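Local coordinates for putative polysaccharide binding proteins (DUF1812) (Bacteroides thetaiotaomicron VPI-5482, PDB 3GF8), which is probably a lipid-anchored outer-membrane protein that serves in the assembly or anchoring of fimbriae, and may bind polysaccharide, at residues F272-E275 with S276-V280; T164-M167 with N168-D171. All blocks are in the same frame, centred on the assembly; numbering follows the deposited sequence. Where two conformers were deposited one is given.

Contact 1: F272-E275 with S276-V280; sequences FLSE and SWLAV
L273 divides its two methyl branches between two partners. CD1 leans on the six-membered ring of W277, 3.7 Å from CZ3, the two side chains meeting at a slant, while CD2 lies 4.2 Å from the CB of A279, its antiparallel non-hydrogen-bonded neighbour. L273, W277 and A279 all touch F237 of strand 235-240. Further along, V280 brings CG2 to 4.3 Å from the CB of S274. S274 itself is gripped on several sides: its N donates to L278 O (2.8 Å, 168° at the hydrogen), its O takes the N-H of W277, and its hydroxyl takes another. With chi1 at 74°, OG sits between the backbone N and the carbonyl carbon and accepts the N-H of L278 at 3.1 Å. An alanine here would keep the two backbone bonds but is likely to leave the L278 amide without this acceptor, setting the turn freer to shift. The next rung is V280 N to F272 O (2.8 Å). W277 takes the left-handed conformation (phi 57°), and a type I turn from S274 ending in such a residue is the hallmark of a beta hairpin closed by a G1 beta bulge.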
ATOM      1  N   PHE A 272     -13.197  16.505 -11.993  1.00 24.61           N
ATOM      2  CA  PHE A 272     -13.990  17.586 -12.542  1.00 24.93           C
ATOM      3  C   PHE A 272     -15.073  16.955 -13.389  1.00 26.22           C
ATOM      4  O   PHE A 272     -14.789  16.380 -14.450  1.00 25.80           O
ATOM      5  CB  PHE A 272     -13.124  18.529 -13.369  1.00 24.61           C
ATOM      6  CG  PHE A 272     -12.121  19.244 -12.549  1.00 27.93           C
ATOM      7  CD1 PHE A 272     -10.951  18.611 -12.170  1.00 25.41           C
ATOM      8  CD2 PHE A 272     -12.383  20.511 -12.075  1.00 31.42           C
ATOM      9  CE1 PHE A 272     -10.040  19.260 -11.365  1.00 34.62           C
ATOM     10  CE2 PHE A 272     -11.480  21.163 -11.259  1.00 32.96           C
ATOM     11  CZ  PHE A 272     -10.312  20.546 -10.908  1.00 28.10           C
ATOM     12  N   LEU A 273     -16.308  17.034 -12.907  1.00 25.81           N
ATOM     13  CA  LEU A 273     -17.401  16.251 -13.487  1.00 27.51           C
ATOM     14  C   LEU A 273     -18.388  17.101 -14.254  1.00 24.73           C
ATOM     15  O   LEU A 273     -18.576  18.299 -13.980  1.00 22.43           O
ATOM     16  CB  LEU A 273     -18.162  15.545 -12.393  1.00 28.84           C
ATOM     17  CG  LEU A 273     -17.301  14.681 -11.503  1.00 30.32           C
ATOM     18  CD1 LEU A 273     -17.996  14.506 -10.209  1.00 25.87           C
ATOM     19  CD2 LEU A 273     -17.109  13.369 -12.220  1.00 24.53           C
ATOM     20  N   SER A 274     -19.014  16.453 -15.223  1.00 24.11           N
ATOM     21  CA  SER A 274     -20.150  17.021 -15.901  1.00 25.59           C
ATOM     22  C   SER A 274     -21.361  16.916 -14.962  1.00 26.44           C
ATOM     23  O   SER A 274     -21.348  16.191 -13.954  1.00 23.53           O
ATOM     24  CB  SER A 274     -20.427  16.274 -17.207  1.00 25.18           C
ATOM     25  OG  SER A 274     -21.012  14.999 -16.980  1.00 24.80           O
ATOM     26  N   GLU A 275     -22.409  17.614 -15.344  1.00 27.02           N
ATOM     27  CA  GLU A 275     -23.732  17.424 -14.737  1.00 31.86           C
ATOM     28  C   GLU A 275     -24.232  15.997 -14.767  1.00 30.33           C
ATOM     29  O   GLU A 275     -25.061  15.630 -13.967  1.00 33.29           O
ATOM     30  CB  GLU A 275     -24.770  18.288 -15.451  1.00 29.94           C
ATOM     31  CG  GLU A 275     -24.520  19.755 -15.298  1.00 40.33           C
ATOM     32  CD  GLU A 275     -25.771  20.591 -15.543  1.00 54.13           C
ATOM     33  OE1 GLU A 275     -26.770  20.048 -16.094  1.00 52.72           O
ATOM     34  OE2 GLU A 275     -25.737  21.789 -15.163  1.00 61.67           O
ATOM     35  N   SER A 276     -23.739  15.191 -15.687  1.00 28.56           N
ATOM     36  CA  SER A 276     -24.216  13.838 -15.795  1.00 29.33           C
ATOM     37  C   SER A 276     -23.192  12.858 -15.227  1.00 27.51           C
ATOM     38  O   SER A 276     -23.140  11.721 -15.656  1.00 23.42           O
ATOM     39  CB  SER A 276     -24.570  13.529 -17.267  1.00 29.36           C
ATOM     40  OG  SER A 276     -23.515  13.894 -18.139  1.00 39.79           O
ATOM     41  N   TRP A 277     -22.397  13.297 -14.248  1.00 29.21           N
ATOM     42  CA  TRP A 277     -21.413  12.433 -13.572  1.00 29.24           C
ATOM     43  C   TRP A 277     -20.379  11.765 -14.466  1.00 28.70           C
ATOM     44  O   TRP A 277     -19.945  10.665 -14.179  1.00 32.29           O
ATOM     45  CB  TRP A 277     -22.119  11.379 -12.721  1.00 30.87           C
ATOM     46  CG  TRP A 277     -22.682  12.000 -11.522  1.00 35.80           C
ATOM     47  CD1 TRP A 277     -23.900  12.555 -11.397  1.00 34.14           C
ATOM     48  CD2 TRP A 277     -22.005  12.218 -10.287  1.00 35.72           C
ATOM     49  NE1 TRP A 277     -24.040  13.110 -10.152  1.00 36.37           N
ATOM     50  CE2 TRP A 277     -22.893  12.900  -9.443  1.00 41.02           C
ATOM     51  CE3 TRP A 277     -20.739  11.889  -9.810  1.00 38.08           C
ATOM     52  CZ2 TRP A 277     -22.572  13.247  -8.134  1.00 39.81           C
ATOM     53  CZ3 TRP A 277     -20.413  12.243  -8.508  1.00 43.16           C
ATOM     54  CH2 TRP A 277     -21.327  12.907  -7.691  1.00 42.72           C
ATOM     55  N   LEU A 278     -19.995  12.435 -15.545  1.00 28.04           N
ATOM     56  CA  LEU A 278     -18.899  11.994 -16.407  0.50 27.35           C
ATOM     57  C   LEU A 278     -17.677  12.821 -16.009  1.00 26.45           C
ATOM     58  O   LEU A 278     -17.774  14.048 -15.917  1.00 28.19           O
ATOM     59  CB  LEU A 278     -19.284  12.236 -17.874  0.50 27.01           C
ATOM     60  CG  LEU A 278     -18.341  12.049 -19.065  0.50 29.37           C
ATOM     61  CD1 LEU A 278     -18.021  10.560 -19.293  0.50 36.02           C
ATOM     62  CD2 LEU A 278     -18.956  12.702 -20.357  0.50 19.91           C
ATOM     63  N   ALA A 279     -16.550  12.156 -15.769  1.00 24.17           N
ATOM     64  CA  ALA A 279     -15.276  12.855 -15.522  1.00 24.89           C
ATOM     65  C   ALA A 279     -14.746  13.500 -16.812  1.00 24.86           C
ATOM     66  O   ALA A 279     -14.478  12.826 -17.823  1.00 26.56           O
ATOM     67  CB  ALA A 279     -14.232  11.910 -14.914  1.00 24.16           C
ATOM     68  N   VAL A 280     -14.669  14.829 -16.801  1.00 23.95           N
ATOM     69  CA  VAL A 280     -14.145  15.551 -17.936  1.00 24.24           C
ATOM     70  C   VAL A 280     -12.629  15.546 -17.874  1.00 26.69           C
ATOM     71  O   VAL A 280     -11.934  15.272 -18.882  1.00 26.90           O
ATOM     72  CB  VAL A 280     -14.700  16.956 -18.014  1.00 22.83           C
ATOM     73  CG1 VAL A 280     -14.065  17.692 -19.194  1.00 24.22           C
ATOM     74  CG2 VAL A 280     -16.223  16.869 -18.140  1.00 22.35           C
TER

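Contact 2: T164-M167 with N168-D171; sequences TLDM and NDYD
The ring of Y170 meets the carbonyl of D166 at its edge: D166 O lies near the ring plane, 3.4 Å from CE2, and M167 O also faces the rim. Over one face sits the CB of D169, 3.3 Å above the plane and displaced toward the rim, while CD2 of L165 approaches CE2 at a slant from 4.3 Å. Outside these residues, W277 packs against Y170 in an edge-to-face pair. Two further flat groups, the carboxylate of D166 and the amide of N168, have their planes turned 70° apart, so that they cross rather than stack. D166 holds CG anti to its own N (chi1 167°), which swings the carboxylate forward over the amides that follow. OD1 then lies 2.6 Å from N168 N and 3.1 Å from D169 N, though both bonds are bent and weak. The straighter link is D169 N to D166 O (3.2 Å, 164° at the hydrogen). This backbone bond from the first residue to the fourth closes a beta turn, and the weak bond of OD1 to N168 N is consistent with an Asx turn laid over it; here the turn leads the chain from the loop after strand 139-158 into strand 170-176. The two carboxylates are also near one another, D166 OD1 standing 3.4 Å from D169 OD1, which probably costs some electrostatic energy that the surrounding amide N-H groups would partly offset. Q202 reaches the turn with both ends of its amide, NE2 donating to N168 OD1 and OE1 accepting from M167 N. M167, a selenomethionine, and L165 both rest on F156, and M167 O is hydrogen-bonded to Y172 OH.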
ATOM      1  N   THR A 164     -23.184  23.126  -8.157  1.00 57.42           N
ATOM      2  CA  THR A 164     -22.328  22.793  -7.030  1.00 60.03           C
ATOM      3  C   THR A 164     -22.534  21.347  -6.713  1.00 62.54           C
ATOM      4  O   THR A 164     -23.636  20.920  -6.344  1.00 64.33           O
ATOM      5  CB  THR A 164     -22.647  23.573  -5.736  1.00 61.06           C
ATOM      6  OG1 THR A 164     -22.709  24.972  -6.026  1.00 63.56           O
ATOM      7  CG2 THR A 164     -21.558  23.284  -4.632  1.00 58.87           C
ATOM      8  N   LEU A 165     -21.467  20.586  -6.875  1.00 62.56           N
ATOM      9  CA  LEU A 165     -21.433  19.247  -6.355  1.00 61.06           C
ATOM     10  C   LEU A 165     -21.299  19.384  -4.843  1.00 58.43           C
ATOM     11  O   LEU A 165     -20.359  20.000  -4.375  1.00 58.30           O
ATOM     12  CB  LEU A 165     -20.248  18.494  -6.963  1.00 60.83           C
ATOM     13  CG  LEU A 165     -20.277  16.984  -6.785  1.00 60.23           C
ATOM     14  CD1 LEU A 165     -19.210  16.390  -7.704  1.00 59.94           C
ATOM     15  CD2 LEU A 165     -20.109  16.579  -5.294  1.00 44.08           C
ATOM     16  N   ASP A 166     -22.256  18.849  -4.090  1.00 57.10           N
ATOM     17  CA  ASP A 166     -22.131  18.780  -2.637  1.00 55.19           C
ATOM     18  C   ASP A 166     -21.731  17.380  -2.174  1.00 54.79           C
ATOM     19  O   ASP A 166     -22.514  16.431  -2.258  1.00 52.48           O
ATOM     20  CB  ASP A 166     -23.424  19.158  -1.959  1.00 55.60           C
ATOM     21  CG  ASP A 166     -23.424  18.797  -0.495  1.00 62.62           C
ATOM     22  OD1 ASP A 166     -23.173  17.613  -0.156  1.00 72.14           O
ATOM     23  OD2 ASP A 166     -23.678  19.697   0.324  1.00 73.65           O
HETATM   24  N   MSE A 167     -20.529  17.294  -1.601  1.00 54.11           N
HETATM   25  CA  MSE A 167     -19.907  16.026  -1.186  1.00 51.47           C
HETATM   26  C   MSE A 167     -20.557  15.280  -0.016  1.00 47.46           C
HETATM   27  O   MSE A 167     -20.314  14.100   0.160  1.00 45.02           O
HETATM   28  CB  MSE A 167     -18.383  16.214  -0.928  1.00 50.45           C
HETATM   29  CG  MSE A 167     -17.598  16.411  -2.207  1.00 45.48           C
HETATM   30 SE   MSE A 167     -15.678  16.446  -1.944  0.75 39.29          SE
HETATM   31  CE  MSE A 167     -15.498  14.676  -1.010  1.00 33.93           C
ATOM     32  N   ASN A 168     -21.425  15.887   0.756  1.00 47.67           N
ATOM     33  CA  ASN A 168     -22.097  15.026   1.756  1.00 49.70           C
ATOM     34  C   ASN A 168     -23.358  14.330   1.238  1.00 48.22           C
ATOM     35  O   ASN A 168     -23.972  13.563   1.978  1.00 43.73           O
ATOM     36  CB  ASN A 168     -22.346  15.729   3.099  1.00 51.78           C
ATOM     37  CG  ASN A 168     -22.349  17.223   2.974  1.00 52.90           C
ATOM     38  OD1 ASN A 168     -21.355  17.911   3.350  1.00 43.48           O
ATOM     39  ND2 ASN A 168     -23.449  17.754   2.407  1.00 48.95           N
ATOM     40  N   ASP A 169     -23.722  14.535  -0.031  1.00 47.30           N
ATOM     41  CA  ASP A 169     -24.875  13.795  -0.580  1.00 47.70           C
ATOM     42  C   ASP A 169     -24.591  12.292  -0.852  1.00 46.59           C
ATOM     43  O   ASP A 169     -25.519  11.484  -0.981  1.00 44.98           O
ATOM     44  CB  ASP A 169     -25.408  14.514  -1.824  1.00 49.74           C
ATOM     45  CG  ASP A 169     -25.947  15.933  -1.514  1.00 50.74           C
ATOM     46  OD1 ASP A 169     -26.241  16.249  -0.344  1.00 51.48           O
ATOM     47  OD2 ASP A 169     -26.072  16.742  -2.454  1.00 58.20           O
ATOM     48  N   TYR A 170     -23.308  11.910  -0.875  1.00 44.65           N
ATOM     49  CA  TYR A 170     -22.901  10.581  -1.356  1.00 41.76           C
ATOM     50  C   TYR A 170     -22.078   9.757  -0.378  1.00 38.45           C
ATOM     51  O   TYR A 170     -21.416  10.303   0.483  1.00 40.19           O
ATOM     52  CB  TYR A 170     -22.090  10.787  -2.624  1.00 37.63           C
ATOM     53  CG  TYR A 170     -22.835  11.670  -3.544  1.00 40.65           C
ATOM     54  CD1 TYR A 170     -23.822  11.144  -4.364  1.00 35.61           C
ATOM     55  CD2 TYR A 170     -22.620  13.049  -3.552  1.00 37.10           C
ATOM     56  CE1 TYR A 170     -24.554  11.951  -5.190  1.00 34.37           C
ATOM     57  CE2 TYR A 170     -23.329  13.855  -4.386  1.00 39.50           C
ATOM     58  CZ  TYR A 170     -24.314  13.294  -5.200  1.00 38.85           C
ATOM     59  OH  TYR A 170     -25.060  14.075  -6.041  1.00 47.41           O
ATOM     60  N   ASP A 171     -22.124   8.448  -0.547  1.00 33.97           N
ATOM     61  CA  ASP A 171     -21.126   7.553   0.004  1.00 35.60           C
ATOM     62  C   ASP A 171     -20.031   7.197  -1.020  1.00 33.51           C
ATOM     63  O   ASP A 171     -20.272   7.192  -2.245  1.00 30.60           O
ATOM     64  CB  ASP A 171     -21.774   6.258   0.442  1.00 37.16           C
ATOM     65  CG  ASP A 171     -22.727   6.444   1.592  1.00 50.90           C
ATOM     66  OD1 ASP A 171     -22.561   7.429   2.380  1.00 55.64           O
ATOM     67  OD2 ASP A 171     -23.649   5.590   1.676  1.00 56.31           O
TER

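How the contacts relate
Contact 2 comes first along the chain, and contact 1 follows it about a hundred residues later, yet their centres are only about 13 Å apart. Both lie on the same side of the chain's centre, about 27 to 28 Å from it. They meet directly: W277 CZ2 is 3.4 Å from Y170 OH, and the CD1 atoms of L273 and L165 are equally close. Strand 139-158, which runs up to the loop of contact 2, pairs in parallel with strand 266-273 of the hairpin, whereas strand 170-176 belongs to a different, five-stranded sheet. The hairpin end of strands 266-273 and 279-284 is thereby packed against the turn that leads into strand 170-176, in a family assigned to the transthyretin-like clan.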